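Local atomic coordinates of oxidoreductase, zinc-binding dehydrogenase family (Myxococcus xanthus, PDB entry 5K1S), a protein that is a zinc-containing medium-chain reductase involved in the alternative de novo biosynthesis of isovaleryl coenzyme A. Residues V164-R178 with L304-L318. Residues are numbered along the deposited sequence; the frame is centred on the assembly and turned at random.
With ZN (zinc ion), chain F.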
loop_
_atom_site.group_PDB
_atom_site.type_symbol
_atom_site.label_atom_id
_atom_site.label_comp_id
_atom_site.label_asym_id
_atom_site.label_seq_id
_atom_site.Cartn_x
_atom_site.Cartn_y
_atom_site.Cartn_z
ATOM N N VAL A 164 12.562 17.897 -14.796
ATOM C CA VAL A 164 12.098 16.555 -15.128
ATOM C C VAL A 164 12.034 15.680 -13.883
ATOM O O VAL A 164 11.102 14.885 -13.717
ATOM C CB VAL A 164 13.017 15.940 -16.202
ATOM C CG1 VAL A 164 12.603 14.513 -16.527
ATOM C CG2 VAL A 164 12.998 16.792 -17.457
ATOM N N CYS A 165 13.017 15.809 -12.988
ATOM C CA CYS A 165 13.134 14.879 -11.869
ATOM C C CYS A 165 11.888 14.908 -10.992
ATOM O O CYS A 165 11.313 13.860 -10.678
ATOM C CB CYS A 165 14.379 15.208 -11.047
ATOM S SG CYS A 165 14.841 13.919 -9.863
ATOM N N CYS A 166 11.455 16.099 -10.589
ATOM C CA CYS A 166 10.350 16.236 -9.648
ATOM C C CYS A 166 8.982 16.178 -10.312
ATOM O O CYS A 166 7.977 16.437 -9.641
ATOM C CB CYS A 166 10.489 17.545 -8.872
ATOM S SG CYS A 166 12.034 17.662 -7.970
ATOM N N THR A 167 8.916 15.850 -11.600
ATOM C CA THR A 167 7.637 15.688 -12.282
ATOM C C THR A 167 7.617 14.372 -13.049
ATOM O O THR A 167 7.029 13.388 -12.588
ATOM C CB THR A 167 7.373 16.862 -13.225
ATOM O OG1 THR A 167 8.455 16.985 -14.154
ATOM C CG2 THR A 167 7.233 18.156 -12.436
ATOM N N THR A 168 8.258 14.342 -14.218
ATOM C CA THR A 168 8.315 13.108 -14.994
ATOM C C THR A 168 9.132 12.039 -14.279
ATOM O O THR A 168 8.816 10.849 -14.384
ATOM C CB THR A 168 8.899 13.385 -16.378
ATOM O OG1 THR A 168 8.148 14.425 -17.017
ATOM C CG2 THR A 168 8.858 12.130 -17.242
ATOM N N GLY A 169 10.183 12.435 -13.560
ATOM C CA GLY A 169 10.932 11.465 -12.776
ATOM C C GLY A 169 10.060 10.780 -11.742
ATOM O O GLY A 169 10.065 9.552 -11.618
ATOM N N THR A 170 9.289 11.568 -10.992
ATOM C CA THR A 170 8.363 10.993 -10.022
ATOM C C THR A 170 7.292 10.163 -10.715
ATOM O O THR A 170 6.875 9.120 -10.201
ATOM C CB THR A 170 7.725 12.105 -9.192
ATOM O OG1 THR A 170 8.751 12.883 -8.563
ATOM C CG2 THR A 170 6.801 11.524 -8.124
ATOM N N ALA A 171 6.833 10.615 -11.885
ATOM C CA ALA A 171 5.804 9.878 -12.612
ATOM C C ALA A 171 6.283 8.479 -12.978
ATOM O O ALA A 171 5.542 7.502 -12.822
ATOM C CB ALA A 171 5.395 10.649 -13.866
ATOM N N VAL A 172 7.519 8.361 -13.469
ATOM C CA VAL A 172 8.062 7.046 -13.801
ATOM C C VAL A 172 8.044 6.146 -12.573
ATOM O O VAL A 172 7.577 5.002 -12.624
ATOM C CB VAL A 172 9.484 7.182 -14.381
ATOM C CG1 VAL A 172 10.136 5.810 -14.554
ATOM C CG2 VAL A 172 9.445 7.920 -15.714
ATOM N N HIS A 173 8.556 6.649 -11.449
ATOM C CA HIS A 173 8.569 5.860 -10.223
ATOM C C HIS A 173 7.155 5.464 -9.810
ATOM O O HIS A 173 6.916 4.324 -9.396
ATOM C CB HIS A 173 9.257 6.647 -9.107
ATOM C CG HIS A 173 9.498 5.849 -7.864
ATOM N ND1 HIS A 173 10.073 4.597 -7.881
ATOM C CD2 HIS A 173 9.245 6.128 -6.563
ATOM C CE1 HIS A 173 10.162 4.138 -6.646
ATOM N NE2 HIS A 173 9.666 5.049 -5.827
ATOM N N THR A 174 6.203 6.392 -9.929
ATOM C CA THR A 174 4.830 6.135 -9.505
ATOM C C THR A 174 4.094 5.248 -10.502
ATOM O O THR A 174 3.535 4.211 -10.130
ATOM C CB THR A 174 4.083 7.461 -9.333
ATOM O OG1 THR A 174 4.800 8.302 -8.420
ATOM C CG2 THR A 174 2.673 7.227 -8.803
ATOM N N VAL A 175 4.081 5.648 -11.775
ATOM C CA VAL A 175 3.271 4.960 -12.774
ATOM C C VAL A 175 3.844 3.581 -13.080
ATOM O O VAL A 175 3.103 2.596 -13.178
ATOM C CB VAL A 175 3.167 5.824 -14.044
ATOM C CG1 VAL A 175 2.353 5.118 -15.124
ATOM C CG2 VAL A 175 2.557 7.182 -13.716
ATOM N N ARG A 176 5.164 3.485 -13.239
ATOM C CA ARG A 176 5.800 2.269 -13.739
ATOM C C ARG A 176 6.401 1.418 -12.627
ATOM O O ARG A 176 5.947 0.297 -12.380
ATOM C CB ARG A 176 6.890 2.635 -14.751
ATOM C CG ARG A 176 6.359 3.143 -16.059
ATOM C CD ARG A 176 7.486 3.283 -17.047
ATOM N NE ARG A 176 7.021 3.750 -18.346
ATOM C CZ ARG A 176 7.827 4.077 -19.351
ATOM N NH1 ARG A 176 9.144 3.992 -19.202
ATOM N NH2 ARG A 176 7.318 4.493 -20.501
ATOM N N THR A 177 7.433 1.933 -11.958
ATOM C CA THR A 177 8.175 1.129 -10.994
ATOM C C THR A 177 7.253 0.592 -9.906
ATOM O O THR A 177 7.254 -0.608 -9.608
ATOM C CB THR A 177 9.304 1.960 -10.383
ATOM O OG1 THR A 177 9.844 2.842 -11.376
ATOM C CG2 THR A 177 10.404 1.056 -9.865
ATOM N N ARG A 178 6.449 1.468 -9.306
ATOM C CA ARG A 178 5.556 1.078 -8.222
ATOM C C ARG A 178 4.172 0.694 -8.733
ATOM O O ARG A 178 3.657 -0.376 -8.395
ATOM C CB ARG A 178 5.451 2.221 -7.207
ATOM C CG ARG A 178 6.775 2.584 -6.549
ATOM C CD ARG A 178 7.207 1.520 -5.555
ATOM N NE ARG A 178 6.277 1.423 -4.436
ATOM C CZ ARG A 178 6.267 0.435 -3.550
ATOM N NH1 ARG A 178 7.137 -0.561 -3.646
ATOM N NH2 ARG A 178 5.379 0.439 -2.566
ATOM N N LEU A 304 -0.188 1.627 -2.197
ATOM C CA LEU A 304 1.259 1.602 -2.361
ATOM C C LEU A 304 1.814 3.014 -2.261
ATOM O O LEU A 304 1.281 3.942 -2.877
ATOM C CB LEU A 304 1.641 0.991 -3.711
ATOM C CG LEU A 304 0.970 -0.336 -4.068
ATOM C CD1 LEU A 304 1.368 -0.766 -5.471
ATOM C CD2 LEU A 304 1.325 -1.412 -3.054
ATOM N N GLY A 305 2.886 3.173 -1.490
ATOM C CA GLY A 305 3.589 4.437 -1.426
ATOM C C GLY A 305 4.723 4.505 -2.436
ATOM O O GLY A 305 5.363 3.505 -2.750
ATOM N N ALA A 306 4.958 5.710 -2.952
ATOM C CA ALA A 306 6.034 5.967 -3.900
ATOM C C ALA A 306 6.762 7.233 -3.480
ATOM O O ALA A 306 6.126 8.265 -3.239
ATOM C CB ALA A 306 5.497 6.112 -5.328
ATOM N N TYR A 307 8.089 7.158 -3.399
ATOM C CA TYR A 307 8.892 8.252 -2.873
ATOM C C TYR A 307 10.180 8.390 -3.671
ATOM O O TYR A 307 10.810 7.392 -4.030
ATOM C CB TYR A 307 9.212 8.020 -1.389
ATOM C CG TYR A 307 10.061 9.101 -0.751
ATOM C CD1 TYR A 307 9.551 10.372 -0.532
ATOM C CD2 TYR A 307 11.367 8.840 -0.353
ATOM C CE1 TYR A 307 10.320 11.359 0.053
ATOM C CE2 TYR A 307 12.145 9.821 0.237
ATOM C CZ TYR A 307 11.617 11.080 0.438
ATOM O OH TYR A 307 12.389 12.060 1.025
ATOM N N ALA A 308 10.558 9.636 -3.954
ATOM C CA ALA A 308 11.847 9.941 -4.566
ATOM C C ALA A 308 11.976 9.351 -5.966
ATOM O O ALA A 308 11.029 8.762 -6.494
ATOM C CB ALA A 308 12.984 9.432 -3.677
ATOM N N THR A 309 13.153 9.510 -6.569
ATOM C CA THR A 309 13.428 9.032 -7.915
ATOM C C THR A 309 14.814 8.404 -7.939
ATOM O O THR A 309 15.725 8.873 -7.249
ATOM C CB THR A 309 13.348 10.174 -8.942
ATOM O OG1 THR A 309 12.082 10.834 -8.832
ATOM C CG2 THR A 309 13.517 9.645 -10.361
ATOM N N THR A 310 14.969 7.348 -8.729
ATOM C CA THR A 310 16.236 6.641 -8.836
ATOM C C THR A 310 17.023 7.129 -10.048
ATOM O O THR A 310 16.511 7.831 -10.923
ATOM C CB THR A 310 16.011 5.128 -8.933
ATOM O OG1 THR A 310 15.336 4.819 -10.158
ATOM C CG2 THR A 310 15.187 4.630 -7.758
ATOM N N GLN A 311 18.297 6.735 -10.087
ATOM C CA GLN A 311 19.164 7.128 -11.193
ATOM C C GLN A 311 18.649 6.573 -12.515
ATOM O O GLN A 311 18.736 7.239 -13.555
ATOM C CB GLN A 311 20.589 6.648 -10.920
ATOM C CG GLN A 311 21.648 7.298 -11.784
ATOM C CD GLN A 311 23.057 6.933 -11.348
ATOM O OE1 GLN A 311 23.323 5.798 -10.951
ATOM N NE2 GLN A 311 23.966 7.900 -11.415
ATOM N N ALA A 312 18.099 5.357 -12.494
ATOM C CA ALA A 312 17.559 4.768 -13.714
ATOM C C ALA A 312 16.270 5.456 -14.136
ATOM O O ALA A 312 16.056 5.711 -15.328
ATOM C CB ALA A 312 17.324 3.271 -13.512
ATOM N N GLU A 313 15.394 5.759 -13.175
ATOM C CA GLU A 313 14.125 6.399 -13.504
ATOM C C GLU A 313 14.343 7.783 -14.100
ATOM O O GLU A 313 13.634 8.185 -15.030
ATOM C CB GLU A 313 13.249 6.487 -12.257
ATOM C CG GLU A 313 12.820 5.135 -11.711
ATOM C CD GLU A 313 12.431 5.193 -10.248
ATOM O OE1 GLU A 313 12.528 6.280 -9.644
ATOM O OE2 GLU A 313 12.035 4.147 -9.700
ATOM N N LEU A 314 15.314 8.533 -13.575
ATOM C CA LEU A 314 15.595 9.852 -14.128
ATOM C C LEU A 314 16.153 9.745 -15.541
ATOM O O LEU A 314 15.758 10.513 -16.428
ATOM C CB LEU A 314 16.566 10.612 -13.224
ATOM C CG LEU A 314 16.982 12.001 -13.725
ATOM C CD1 LEU A 314 15.768 12.894 -13.951
ATOM C CD2 LEU A 314 17.952 12.660 -12.756
ATOM N N ASP A 315 17.075 8.806 -15.773
ATOM C CA ASP A 315 17.561 8.576 -17.130
ATOM C C ASP A 315 16.403 8.291 -18.077
ATOM O O ASP A 315 16.370 8.803 -19.201
ATOM C CB ASP A 315 18.560 7.416 -17.148
ATOM C CG ASP A 315 19.906 7.790 -16.549
ATOM O OD1 ASP A 315 20.282 8.981 -16.603
ATOM O OD2 ASP A 315 20.593 6.889 -16.026
ATOM N N GLU A 316 15.442 7.477 -17.635
ATOM C CA GLU A 316 14.280 7.181 -18.466
ATOM C C GLU A 316 13.373 8.398 -18.601
ATOM O O GLU A 316 12.879 8.691 -19.697
ATOM C CB GLU A 316 13.511 5.998 -17.876
ATOM C CG GLU A 316 12.286 5.582 -18.674
ATOM C CD GLU A 316 12.630 5.101 -20.072
ATOM O OE1 GLU A 316 13.832 4.920 -20.366
ATOM O OE2 GLU A 316 11.695 4.904 -20.878
ATOM N N ALA A 317 13.138 9.113 -17.500
ATOM C CA ALA A 317 12.299 10.306 -17.554
ATOM C C ALA A 317 12.894 11.346 -18.495
ATOM O O ALA A 317 12.189 11.917 -19.335
ATOM C CB ALA A 317 12.128 10.887 -16.151
ATOM N N LEU A 318 14.195 11.607 -18.364
ATOM C CA LEU A 318 14.855 12.542 -19.268
ATOM C C LEU A 318 14.721 12.089 -20.716
ATOM O O LEU A 318 14.525 12.912 -21.618
ATOM C CB LEU A 318 16.327 12.690 -18.883
ATOM C CG LEU A 318 16.589 13.341 -17.523
ATOM C CD1 LEU A 318 18.039 13.152 -17.104
ATOM C CD2 LEU A 318 16.235 14.818 -17.561
HETATM ZN ZN ZN F . 11.528 18.530 -5.869
#
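His173 and Glu313 illustrate how one buried carboxylate can tie a helix to a distant part of its chain. With CG anti to the backbone N (chi1 -172°), His173 gives a bent hydrogen bond from its ND1 to Glu313 OE2 at 2.7 Å, on the syn side and 33° out of the carboxylate plane. Thr177 OG1 reaches the same oxygen from the same face, while Glu313 OE1 accepts from Thr310 N at 2.8 Å, half of a capping box that starts helix 311-323. Were alanine to stand at Glu313, His173 ND1 and Thr177 OG1 would probably lose their shared acceptor, and Thr310 N its mate. Farther out, Arg176 NH1 makes a salt bridge to Glu316 OE2, which Arg319 also engages, and Arg178, bent at chi2 and chi3, gives two weak bonds to Gly305 O. Apolar contacts centre on Ala317, whose CB lies 3.6 Å from Gly169 CA, flanked by Val164, Thr168 and Val172. Cys166 binds zinc with Cys57 and His79. Helix 165-178 packs Ala171 on helix 195-206; strand 302-305 ends the Rossmann-type parallel sheet within this chain, which Leu304 continues antiparallel into a neighbouring subunit, whose Glu300 also bonds His173 NE2.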